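Local coordinates for protein pantothenate synthetase (Francisella tularensis subsp. tularensis, PDB 3QTT) that probably joins pantoate to beta-alanine in an ATP-dependent reaction that passes through a pantoyl-adenylate intermediate, giving pantothenate, at residues K22-G27 / E49-I54; M32-N37 / P74-Q79; N146-E151 / I174-Q179. All coordinates share one frame; numbering follows the deposited sequence. Where two conformers were deposited one is given.

How the interactions relate
All three contacts lie in or beside the nucleotide-binding sheet. Interactions 1 and 3 each pair two parallel strands joined by a beta-alpha-beta crossover, and they share one six-stranded sheet in which strands 26-31 and 146-150 are neighbours; their centres are about 16 Å apart, and N50 bridges them by probable hydrogen bonds to N146 and Y148. Interaction 2 sets the loop after strand 26-31 against the start of helix 77-86, its centre about 23 Å from that of interaction 1 and about 18 Å from that of interaction 3. Along the chain, interactions 1 and 2 interleave and interaction 3 comes last. Interactions 2 and 3 meet the same bound ATP analogue, at its phosphates and its ribose and adenine respectively.

Interaction 1: residues K22-G27 / E49-I54; sequences KQQKIG and ENDVVI
I26 and V52 face each other as a parallel bridge, with their CA atoms 4.8 Å apart, and G27 and V53 continue the pairing one step later. V52 is gripped from two residues of the other segment, K25 and G27: its N donates to K25 O at 2.9 Å, and its O accepts from G27 N at 2.8 Å. The next bond runs from I54 N to G27 O, also 2.8 Å. D51 N adds only a weak bond to K25 O, on top of the stronger one from V52.

Just before the strands proper, the carboxylate of D51 takes over from the backbone. Its OD2 accepts K25 N at 3.1 Å in an almost straight bond (178°), with the donor on the anti side and 35° above the carboxylate plane. Q24 lies beside this group; a chi1 of 55° puts its CG between the backbone N and the carbonyl carbon, and from there NE2 reaches the CG2 methyl of V52 and CB of D51.

On the sheet face that carries I26 and V52, the CG2 branch of I26 packs at a slant against I54 CD1, 3.6 Å away, while R17 and F13 of helix 10-17 lie over these isoleucines. The amide of N50 comes alongside the backbone of G27, but its OD1 accepts from N146, and ND2 is bonded to Y148 and to A46 O. V53 rests on A46 and K47 of helix 37-49, the connection of this beta-alpha-beta unit.

Backbone bonds set the register, and the D51 carboxylate ties the chain just ahead of the strands. K25 NZ stays 5.0 Å from D51 OD2, too far for an ion pair but near enough that the lysine probably helps to stabilise the negative charge.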
loop_
_atom_site.group_PDB
_atom_site.type_symbol
_atom_site.label_atom_id
_atom_site.label_comp_id
_atom_site.label_asym_id
_atom_site.label_seq_id
_atom_site.Cartn_x
_atom_site.Cartn_y
_atom_site.Cartn_z
ATOM N N LYS A 22 -17.101 -17.261 -7.648
ATOM C CA LYS A 22 -15.719 -17.105 -8.057
ATOM C C LYS A 22 -15.578 -17.776 -9.388
ATOM O O LYS A 22 -14.603 -17.581 -10.117
ATOM C CB LYS A 22 -14.782 -17.720 -7.027
ATOM C CG LYS A 22 -14.703 -16.921 -5.732
ATOM C CD LYS A 22 -13.694 -17.532 -4.778
ATOM C CE LYS A 22 -13.679 -16.807 -3.451
ATOM N NZ LYS A 22 -12.744 -17.488 -2.519
ATOM N N GLN A 23 -16.606 -18.540 -9.720
ATOM C CA GLN A 23 -16.618 -19.293 -10.949
ATOM C C GLN A 23 -16.799 -18.324 -12.109
ATOM O O GLN A 23 -16.736 -18.724 -13.270
ATOM C CB GLN A 23 -17.708 -20.354 -10.907
ATOM C CG GLN A 23 -17.387 -21.479 -9.944
ATOM C CD GLN A 23 -18.564 -22.409 -9.675
ATOM O OE1 GLN A 23 -19.715 -21.970 -9.605
ATOM N NE2 GLN A 23 -18.278 -23.703 -9.515
ATOM N N GLN A 24 -17.003 -17.045 -11.793
ATOM C CA GLN A 24 -17.321 -16.062 -12.831
ATOM C C GLN A 24 -16.578 -14.695 -12.853
ATOM O O GLN A 24 -16.092 -14.187 -11.831
ATOM C CB GLN A 24 -18.814 -15.842 -12.848
ATOM C CG GLN A 24 -19.352 -15.446 -11.518
ATOM C CD GLN A 24 -20.268 -14.277 -11.662
ATOM O OE1 GLN A 24 -21.269 -14.152 -10.951
ATOM N NE2 GLN A 24 -19.940 -13.404 -12.610
ATOM N N LYS A 25 -16.531 -14.103 -14.046
ATOM C CA LYS A 25 -15.566 -13.056 -14.363
ATOM C C LYS A 25 -16.051 -11.641 -14.131
ATOM O O LYS A 25 -17.055 -11.217 -14.697
ATOM C CB LYS A 25 -15.020 -13.222 -15.784
ATOM C CG LYS A 25 -13.950 -14.314 -15.880
ATOM C CD LYS A 25 -12.858 -14.021 -16.928
ATOM C CE LYS A 25 -13.350 -14.268 -18.359
ATOM N NZ LYS A 25 -14.017 -15.603 -18.522
ATOM N N ILE A 26 -15.311 -10.917 -13.298
ATOM C CA ILE A 26 -15.651 -9.560 -12.959
ATOM C C ILE A 26 -14.633 -8.582 -13.546
ATOM O O ILE A 26 -13.420 -8.649 -13.279
ATOM C CB ILE A 26 -15.734 -9.384 -11.458
ATOM C CG1 ILE A 26 -16.629 -10.456 -10.856
ATOM C CG2 ILE A 26 -16.259 -8.006 -11.104
ATOM C CD1 ILE A 26 -16.649 -10.428 -9.331
ATOM N N GLY A 27 -15.124 -7.727 -14.431
ATOM C CA GLY A 27 -14.292 -6.671 -14.953
ATOM C C GLY A 27 -14.522 -5.398 -14.190
ATOM O O GLY A 27 -15.635 -5.135 -13.740
ATOM N N GLU A 49 -15.367 -9.110 -22.568
ATOM C CA GLU A 49 -14.552 -10.117 -21.910
ATOM C C GLU A 49 -15.059 -10.670 -20.570
ATOM O O GLU A 49 -14.408 -11.578 -20.043
ATOM C CB GLU A 49 -13.117 -9.614 -21.744
ATOM C CG GLU A 49 -12.303 -9.646 -23.017
ATOM C CD GLU A 49 -10.926 -9.009 -22.873
ATOM O OE1 GLU A 49 -10.618 -8.461 -21.779
ATOM O OE2 GLU A 49 -10.154 -9.071 -23.868
ATOM N N ASN A 50 -16.181 -10.161 -20.032
ATOM C CA ASN A 50 -16.588 -10.486 -18.654
ATOM C C ASN A 50 -18.064 -10.699 -18.443
ATOM O O ASN A 50 -18.894 -10.232 -19.214
ATOM C CB ASN A 50 -16.150 -9.428 -17.619
ATOM C CG ASN A 50 -14.682 -9.169 -17.640
ATOM O OD1 ASN A 50 -13.908 -9.834 -16.953
ATOM N ND2 ASN A 50 -14.278 -8.192 -18.431
ATOM N N ASP A 51 -18.372 -11.405 -17.362
ATOM C CA ASP A 51 -19.747 -11.671 -16.964
ATOM C C ASP A 51 -20.365 -10.534 -16.194
ATOM O O ASP A 51 -21.539 -10.261 -16.340
ATOM C CB ASP A 51 -19.824 -12.986 -16.188
ATOM C CG ASP A 51 -19.178 -14.142 -16.950
ATOM O OD1 ASP A 51 -19.340 -14.217 -18.192
ATOM O OD2 ASP A 51 -18.502 -14.978 -16.311
ATOM N N VAL A 52 -19.576 -9.888 -15.346
ATOM C CA VAL A 52 -20.053 -8.728 -14.594
ATOM C C VAL A 52 -19.120 -7.545 -14.789
ATOM O O VAL A 52 -17.905 -7.688 -14.670
ATOM C CB VAL A 52 -20.088 -9.015 -13.115
ATOM C CG1 VAL A 52 -20.777 -7.886 -12.385
ATOM C CG2 VAL A 52 -20.801 -10.277 -12.868
ATOM N N VAL A 53 -19.678 -6.387 -15.110
ATOM C CA VAL A 53 -18.862 -5.189 -15.250
ATOM C C VAL A 53 -19.170 -4.150 -14.169
ATOM O O VAL A 53 -20.325 -3.699 -13.998
ATOM C CB VAL A 53 -18.948 -4.554 -16.670
ATOM C CG1 VAL A 53 -18.302 -3.192 -16.666
ATOM C CG2 VAL A 53 -18.247 -5.408 -17.671
ATOM N N ILE A 54 -18.129 -3.806 -13.413
ATOM C CA ILE A 54 -18.251 -2.762 -12.418
ATOM C C ILE A 54 -17.541 -1.500 -12.902
ATOM O O ILE A 54 -16.380 -1.533 -13.312
ATOM C CB ILE A 54 -17.696 -3.170 -11.039
ATOM C CG1 ILE A 54 -18.504 -4.336 -10.451
ATOM C CG2 ILE A 54 -17.728 -1.956 -10.107
ATOM C CD1 ILE A 54 -17.732 -5.203 -9.434
#

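Interaction 2: residues M32-N37 / P74-Q79. With ANP (phosphoaminophosphonic acid-adenylate ester), chain C; BAL (beta-alanine), chain F.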
loop_
_atom_site.group_PDB
_atom_site.type_symbol
_atom_site.label_atom_id
_atom_site.label_comp_id
_atom_site.label_asym_id
_atom_site.label_seq_id
_atom_site.Cartn_x
_atom_site.Cartn_y
_atom_site.Cartn_z
HETATM N N MSE A 32 -13.048 8.884 -12.969
HETATM C CA MSE A 32 -13.484 10.100 -12.290
HETATM C C MSE A 32 -14.775 10.680 -12.898
HETATM O O MSE A 32 -15.088 11.858 -12.708
HETATM C CB MSE A 32 -12.357 11.098 -12.250
HETATM C CG MSE A 32 -11.037 10.406 -11.928
HETATM SE SE MSE A 32 -9.787 11.498 -10.898
HETATM C CE MSE A 32 -9.743 13.053 -12.069
ATOM N N GLY A 33 -15.419 9.923 -13.778
ATOM C CA GLY A 33 -16.711 10.342 -14.298
ATOM C C GLY A 33 -16.585 11.350 -15.421
ATOM O O GLY A 33 -15.530 11.455 -16.023
ATOM N N ALA A 34 -17.646 12.095 -15.714
ATOM C CA ALA A 34 -17.634 12.961 -16.887
ATOM C C ALA A 34 -17.250 12.101 -18.090
ATOM O O ALA A 34 -16.235 12.333 -18.737
ATOM C CB ALA A 34 -16.659 14.090 -16.699
ATOM N N LEU A 35 -18.018 11.049 -18.316
ATOM C CA LEU A 35 -17.643 9.997 -19.258
ATOM C C LEU A 35 -17.686 10.395 -20.723
ATOM O O LEU A 35 -18.628 11.045 -21.186
ATOM C CB LEU A 35 -18.526 8.775 -19.053
ATOM C CG LEU A 35 -18.442 8.318 -17.618
ATOM C CD1 LEU A 35 -19.520 7.292 -17.385
ATOM C CD2 LEU A 35 -17.038 7.769 -17.342
ATOM N N HIS A 36 -16.651 9.976 -21.440
ATOM C CA HIS A 36 -16.530 10.218 -22.868
ATOM C C HIS A 36 -16.234 8.921 -23.605
ATOM O O HIS A 36 -16.165 7.838 -23.002
ATOM C CB HIS A 36 -15.447 11.268 -23.163
ATOM C CG HIS A 36 -14.119 10.965 -22.522
ATOM N ND1 HIS A 36 -13.265 9.992 -23.000
ATOM C CD2 HIS A 36 -13.511 11.501 -21.438
ATOM C CE1 HIS A 36 -12.178 9.952 -22.249
ATOM N NE2 HIS A 36 -12.304 10.858 -21.293
ATOM N N ASN A 37 -16.065 9.051 -24.917
ATOM C CA ASN A 37 -15.836 7.902 -25.782
ATOM C C ASN A 37 -14.621 7.058 -25.375
ATOM O O ASN A 37 -14.637 5.848 -25.517
ATOM C CB ASN A 37 -15.761 8.330 -27.253
ATOM C CG ASN A 37 -17.126 8.371 -27.925
ATOM O OD1 ASN A 37 -17.999 7.565 -27.623
ATOM N ND2 ASN A 37 -17.307 9.319 -28.847
ATOM N N PRO A 74 -14.728 18.527 -14.157
ATOM C CA PRO A 74 -16.121 18.356 -14.545
ATOM C C PRO A 74 -16.758 17.161 -13.887
ATOM O O PRO A 74 -16.138 16.081 -13.803
ATOM C CB PRO A 74 -16.076 18.208 -16.101
ATOM C CG PRO A 74 -14.683 17.884 -16.445
ATOM C CD PRO A 74 -13.784 18.293 -15.273
ATOM N N ASN A 75 -17.992 17.379 -13.429
ATOM C CA ASN A 75 -18.896 16.311 -13.010
ATOM C C ASN A 75 -20.290 16.459 -13.628
ATOM O O ASN A 75 -20.895 17.514 -13.538
ATOM C CB ASN A 75 -19.022 16.299 -11.490
ATOM C CG ASN A 75 -19.638 17.564 -10.952
ATOM O OD1 ASN A 75 -19.527 18.625 -11.568
ATOM N ND2 ASN A 75 -20.292 17.466 -9.792
ATOM N N GLN A 76 -20.769 15.442 -14.327
ATOM C CA GLN A 76 -22.193 15.334 -14.525
ATOM C C GLN A 76 -22.627 13.925 -14.193
ATOM O O GLN A 76 -22.705 13.088 -15.073
ATOM C CB GLN A 76 -22.366 15.502 -16.024
ATOM C CG GLN A 76 -20.990 15.670 -16.735
ATOM C CD GLN A 76 -20.816 14.822 -17.999
ATOM O OE1 GLN A 76 -20.955 13.596 -17.972
ATOM N NE2 GLN A 76 -20.494 15.483 -19.111
ATOM N N LEU A 77 -23.185 13.703 -13.029
ATOM C CA LEU A 77 -23.375 12.320 -12.646
ATOM C C LEU A 77 -24.634 11.777 -13.305
ATOM O O LEU A 77 -24.681 10.629 -13.741
ATOM C CB LEU A 77 -23.413 12.190 -11.120
ATOM C CG LEU A 77 -23.946 10.872 -10.547
ATOM C CD1 LEU A 77 -22.952 9.758 -10.739
ATOM C CD2 LEU A 77 -24.307 11.014 -9.079
ATOM N N GLN A 78 -25.663 12.603 -13.400
ATOM C CA GLN A 78 -26.934 12.097 -13.883
ATOM C C GLN A 78 -26.788 11.658 -15.328
ATOM O O GLN A 78 -27.350 10.644 -15.731
ATOM C CB GLN A 78 -28.048 13.119 -13.679
ATOM C CG GLN A 78 -28.114 13.621 -12.231
ATOM C CD GLN A 78 -28.007 12.496 -11.208
ATOM O OE1 GLN A 78 -28.527 11.406 -11.421
ATOM N NE2 GLN A 78 -27.323 12.760 -10.097
ATOM N N GLN A 79 -25.991 12.400 -16.094
ATOM C CA GLN A 79 -25.647 11.989 -17.453
ATOM C C GLN A 79 -24.768 10.707 -17.499
ATOM O O GLN A 79 -25.044 9.787 -18.275
ATOM C CB GLN A 79 -24.976 13.161 -18.173
ATOM C CG GLN A 79 -25.504 14.523 -17.692
ATOM C CD GLN A 79 -24.990 15.692 -18.527
ATOM O OE1 GLN A 79 -24.837 15.576 -19.740
ATOM N NE2 GLN A 79 -24.713 16.822 -17.875
HETATM P PG ANP C . -9.494 11.879 -18.605
HETATM O O1G ANP C . -8.701 12.285 -19.775
HETATM O O2G ANP C . -9.126 10.421 -18.131
HETATM O O3G ANP C . -11.031 11.904 -18.891
HETATM P PB ANP C . -8.167 11.654 -16.418
HETATM O O1B ANP C . -7.134 10.752 -17.203
HETATM O O2B ANP C . -7.332 12.452 -15.421
HETATM N N3B ANP C . -9.097 12.753 -17.330
HETATM P PA ANP C . -9.988 9.396 -15.860
HETATM O O1A ANP C . -11.430 9.518 -15.893
HETATM O O2A ANP C . -9.695 8.753 -14.519
HETATM O O3A ANP C . -9.174 10.789 -15.613
HETATM O "O5'" ANP C . -9.577 8.272 -16.870
HETATM C "C5'" ANP C . -10.088 7.004 -16.539
HETATM C "C4'" ANP C . -9.685 5.784 -17.243
HETATM O "O4'" ANP C . -10.063 5.960 -18.554
HETATM C "C3'" ANP C . -8.194 5.652 -17.253
HETATM O "O3'" ANP C . -7.773 4.313 -17.288
HETATM C "C2'" ANP C . -7.831 6.406 -18.400
HETATM O "O2'" ANP C . -6.600 6.032 -18.918
HETATM C "C1'" ANP C . -8.881 6.031 -19.361
HETATM N N9 ANP C . -8.974 6.967 -20.490
HETATM C C8 ANP C . -9.085 8.287 -20.425
HETATM N N7 ANP C . -9.078 8.807 -21.654
HETATM C C5 ANP C . -8.953 7.787 -22.511
HETATM C C6 ANP C . -8.916 7.733 -23.906
HETATM N N6 ANP C . -9.005 8.902 -24.675
HETATM N N1 ANP C . -8.788 6.531 -24.475
HETATM C C2 ANP C . -8.702 5.415 -23.739
HETATM N N3 ANP C . -8.746 5.431 -22.394
HETATM C C4 ANP C . -8.875 6.606 -21.772
HETATM N N BAL F . -4.308 10.237 -14.764
HETATM C CB BAL F . -5.722 10.406 -14.549
HETATM C CA BAL F . -6.171 10.988 -13.241
HETATM C C BAL F . -6.029 12.466 -12.955
HETATM O O BAL F . -5.706 13.279 -13.863
HETATM O OXT BAL F . -6.230 12.925 -11.792
HETATM O O HOH W 1 -17.334 13.605 -12.689
#
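The CB methyl of A34 rests against P74, 4.2 Å from the proline CB and 3.6 Å from P74 O. Nearby, a water donates to both M32 O (2.8 Å) and P74 O (3.0 Å), bridging the two carbonyl oxygens. The side chain of Q76 approaches the backbone at A34 and L35.

M32, a selenomethionine, leads from this loop into the active site. Its CB lies near O1A of the alpha-phosphate of the bound ATP analogue, which also receives a weak hydrogen bond from M32 N. CG passes O2A of the same phosphate at 3.4 Å. There the chain bends at chi2 (-147°) and again about the CG-SE bond, so that SE nears the carboxylate oxygen OXT of beta-alanine and the terminal CE comes within 3.5 Å of it. The one side chain therefore touches the ATP analogue and beta-alanine, and a bound proline lies against it as well.

At the other end of the loop, the imidazole of H36 donates a hydrogen bond from NE2 to O3G of the gamma-phosphate, 2.9 Å away and at the edge of the ring in its plane. ND1 is bonded weakly to G38 N, helping to hold the ring's turn at the start of helix 37-49. H36 to H39 match the HXGH signature of the family.

D80, from helix 77-86, accepts the N-H groups of A34 and L35. The phosphate-binding loop lies between strand 26-31 and helix 37-49, with the turn leading into helix 77-86 against it at P74 and Q76.

Interaction 3: residues N146-E151 / I174-Q179. With ANP (phosphoaminophosphonic acid-adenylate ester), chain C.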
loop_
_atom_site.group_PDB
_atom_site.type_symbol
_atom_site.label_atom_id
_atom_site.label_comp_id
_atom_site.label_asym_id
_atom_site.label_seq_id
_atom_site.Cartn_x
_atom_site.Cartn_y
_atom_site.Cartn_z
ATOM N N ASN A 146 -10.568 -8.838 -13.883
ATOM C CA ASN A 146 -9.976 -8.024 -14.951
ATOM C C ASN A 146 -10.158 -6.556 -14.697
ATOM O O ASN A 146 -11.225 -6.111 -14.256
ATOM C CB ASN A 146 -10.595 -8.335 -16.325
ATOM C CG ASN A 146 -10.270 -9.726 -16.814
ATOM O OD1 ASN A 146 -9.110 -10.049 -17.085
ATOM N ND2 ASN A 146 -11.299 -10.564 -16.940
ATOM N N LEU A 147 -9.121 -5.801 -15.016
ATOM C CA LEU A 147 -9.148 -4.356 -14.845
ATOM C C LEU A 147 -8.720 -3.671 -16.141
ATOM O O LEU A 147 -7.763 -4.119 -16.775
ATOM C CB LEU A 147 -8.238 -3.958 -13.697
ATOM C CG LEU A 147 -7.868 -2.491 -13.603
ATOM C CD1 LEU A 147 -8.968 -1.790 -12.856
ATOM C CD2 LEU A 147 -6.563 -2.374 -12.854
ATOM N N TYR A 148 -9.427 -2.599 -16.521
ATOM C CA TYR A 148 -9.203 -1.928 -17.812
ATOM C C TYR A 148 -8.713 -0.521 -17.685
ATOM O O TYR A 148 -9.313 0.289 -16.994
ATOM C CB TYR A 148 -10.467 -1.981 -18.676
ATOM C CG TYR A 148 -10.893 -3.408 -18.881
ATOM C CD1 TYR A 148 -10.597 -4.070 -20.070
ATOM C CD2 TYR A 148 -11.519 -4.127 -17.847
ATOM C CE1 TYR A 148 -10.945 -5.401 -20.256
ATOM C CE2 TYR A 148 -11.863 -5.457 -18.025
ATOM C CZ TYR A 148 -11.576 -6.093 -19.239
ATOM O OH TYR A 148 -11.910 -7.416 -19.431
ATOM N N LEU A 149 -7.617 -0.243 -18.370
ATOM C CA LEU A 149 -6.921 1.027 -18.272
ATOM C C LEU A 149 -6.587 1.558 -19.665
ATOM O O LEU A 149 -6.290 0.775 -20.579
ATOM C CB LEU A 149 -5.626 0.833 -17.490
ATOM C CG LEU A 149 -5.737 0.288 -16.071
ATOM C CD1 LEU A 149 -4.362 0.014 -15.498
ATOM C CD2 LEU A 149 -6.477 1.280 -15.220
ATOM N N GLY A 150 -6.652 2.882 -19.819
ATOM C CA GLY A 150 -6.227 3.556 -21.029
ATOM C C GLY A 150 -4.726 3.728 -21.163
ATOM O O GLY A 150 -4.031 4.065 -20.201
ATOM N N GLU A 151 -4.235 3.540 -22.380
ATOM C CA GLU A 151 -2.830 3.757 -22.704
ATOM C C GLU A 151 -2.496 5.229 -22.520
ATOM O O GLU A 151 -1.362 5.605 -22.321
ATOM C CB GLU A 151 -2.617 3.363 -24.164
ATOM C CG GLU A 151 -1.193 3.344 -24.684
ATOM C CD GLU A 151 -1.123 2.769 -26.100
ATOM O OE1 GLU A 151 -1.714 3.374 -27.027
ATOM O OE2 GLU A 151 -0.504 1.699 -26.283
ATOM N N ILE A 174 -5.781 -5.174 -18.519
ATOM C CA ILE A 174 -5.921 -4.937 -19.944
ATOM C C ILE A 174 -5.773 -3.445 -20.269
ATOM O O ILE A 174 -6.528 -2.621 -19.756
ATOM C CB ILE A 174 -7.291 -5.462 -20.471
ATOM C CG1 ILE A 174 -7.461 -6.943 -20.148
ATOM C CG2 ILE A 174 -7.469 -5.191 -21.960
ATOM C CD1 ILE A 174 -8.050 -7.175 -18.779
ATOM N N VAL A 175 -4.796 -3.125 -21.126
ATOM C CA VAL A 175 -4.507 -1.752 -21.555
ATOM C C VAL A 175 -5.176 -1.474 -22.885
ATOM O O VAL A 175 -4.863 -2.106 -23.891
ATOM C CB VAL A 175 -2.983 -1.490 -21.768
ATOM C CG1 VAL A 175 -2.752 -0.048 -22.161
ATOM C CG2 VAL A 175 -2.191 -1.820 -20.526
ATOM N N CYS A 176 -6.099 -0.526 -22.879
ATOM C CA CYS A 176 -6.817 -0.124 -24.077
ATOM C C CYS A 176 -6.177 1.048 -24.790
ATOM O O CYS A 176 -5.675 1.983 -24.141
ATOM C CB CYS A 176 -8.238 0.224 -23.718
ATOM S SG CYS A 176 -9.007 -1.105 -22.887
ATOM N N PRO A 177 -6.197 1.005 -26.130
ATOM C CA PRO A 177 -5.668 2.050 -27.017
ATOM C C PRO A 177 -6.348 3.399 -26.797
ATOM O O PRO A 177 -7.536 3.444 -26.510
ATOM C CB PRO A 177 -5.983 1.525 -28.425
ATOM C CG PRO A 177 -7.054 0.532 -28.240
ATOM C CD PRO A 177 -6.842 -0.083 -26.878
ATOM N N THR A 178 -5.604 4.488 -26.943
ATOM C CA THR A 178 -6.183 5.818 -26.771
ATOM C C THR A 178 -7.183 6.232 -27.896
ATOM O O THR A 178 -6.856 6.204 -29.093
ATOM C CB THR A 178 -5.064 6.835 -26.707
ATOM O OG1 THR A 178 -4.126 6.407 -25.726
ATOM C CG2 THR A 178 -5.595 8.229 -26.390
ATOM N N GLN A 179 -8.393 6.604 -27.484
ATOM C CA GLN A 179 -9.405 7.115 -28.389
ATOM C C GLN A 179 -9.134 8.585 -28.684
ATOM O O GLN A 179 -8.875 9.367 -27.760
ATOM C CB GLN A 179 -10.800 6.963 -27.776
ATOM C CG GLN A 179 -11.159 5.558 -27.414
ATOM C CD GLN A 179 -11.145 4.658 -28.618
ATOM O OE1 GLN A 179 -12.023 4.746 -29.489
ATOM N NE2 GLN A 179 -10.126 3.792 -28.696
HETATM P PG ANP C . -9.494 11.879 -18.605
HETATM O O1G ANP C . -8.701 12.285 -19.775
HETATM O O2G ANP C . -9.126 10.421 -18.131
HETATM O O3G ANP C . -11.031 11.904 -18.891
HETATM P PB ANP C . -8.167 11.654 -16.418
HETATM O O1B ANP C . -7.134 10.752 -17.203
HETATM O O2B ANP C . -7.332 12.452 -15.421
HETATM N N3B ANP C . -9.097 12.753 -17.330
HETATM P PA ANP C . -9.988 9.396 -15.860
HETATM O O1A ANP C . -11.430 9.518 -15.893
HETATM O O2A ANP C . -9.695 8.753 -14.519
HETATM O O3A ANP C . -9.174 10.789 -15.613
HETATM O "O5'" ANP C . -9.577 8.272 -16.870
HETATM C "C5'" ANP C . -10.088 7.004 -16.539
HETATM C "C4'" ANP C . -9.685 5.784 -17.243
HETATM O "O4'" ANP C . -10.063 5.960 -18.554
HETATM C "C3'" ANP C . -8.194 5.652 -17.253
HETATM O "O3'" ANP C . -7.773 4.313 -17.288
HETATM C "C2'" ANP C . -7.831 6.406 -18.400
HETATM O "O2'" ANP C . -6.600 6.032 -18.918
HETATM C "C1'" ANP C . -8.881 6.031 -19.361
HETATM N N9 ANP C . -8.974 6.967 -20.490
HETATM C C8 ANP C . -9.085 8.287 -20.425
HETATM N N7 ANP C . -9.078 8.807 -21.654
HETATM C C5 ANP C . -8.953 7.787 -22.511
HETATM C C6 ANP C . -8.916 7.733 -23.906
HETATM N N6 ANP C . -9.005 8.902 -24.675
HETATM N N1 ANP C . -8.788 6.531 -24.475
HETATM C C2 ANP C . -8.702 5.415 -23.739
HETATM N N3 ANP C . -8.746 5.431 -22.394
HETATM C C4 ANP C . -8.875 6.606 -21.772
#
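N146 opens the pairing by setting its OD1 3.5 Å from the CD1 methyl of I174, while its ND2 is bonded to N50. L147 O then accepts I174 N at 2.8 Å. Next comes Y148, whose ring runs side by side with I174; CD1 of the isoleucine lies over one face, 4.0 Å from the ring centroid and displaced toward the rim, a CH-pi contact. C176 SG sits at the ring's edge.

L149 binds through both backbone polar atoms, its N to I174 O at 3.0 Å and its O to C176 N, and turns its side chain to V157 and I160 of helix 154-166, the crossover between these parallel strands. G150 has no side chain to hold the nucleotide off, and its N donates to the ribose O3' at 3.1 Å. E151 N closes the pairing on C176 O (2.8 Å), with V175 CG1 packed against its CA.

Beyond the strand, Q179 reads the adenine edge with its backbone: N donates to N1 at 3.0 Å and O accepts from N6 at 3.1 Å. That donor-acceptor pattern suits adenine: the end of strand 146-150 holds the ribose, and the loop after strand 172-176 holds the base.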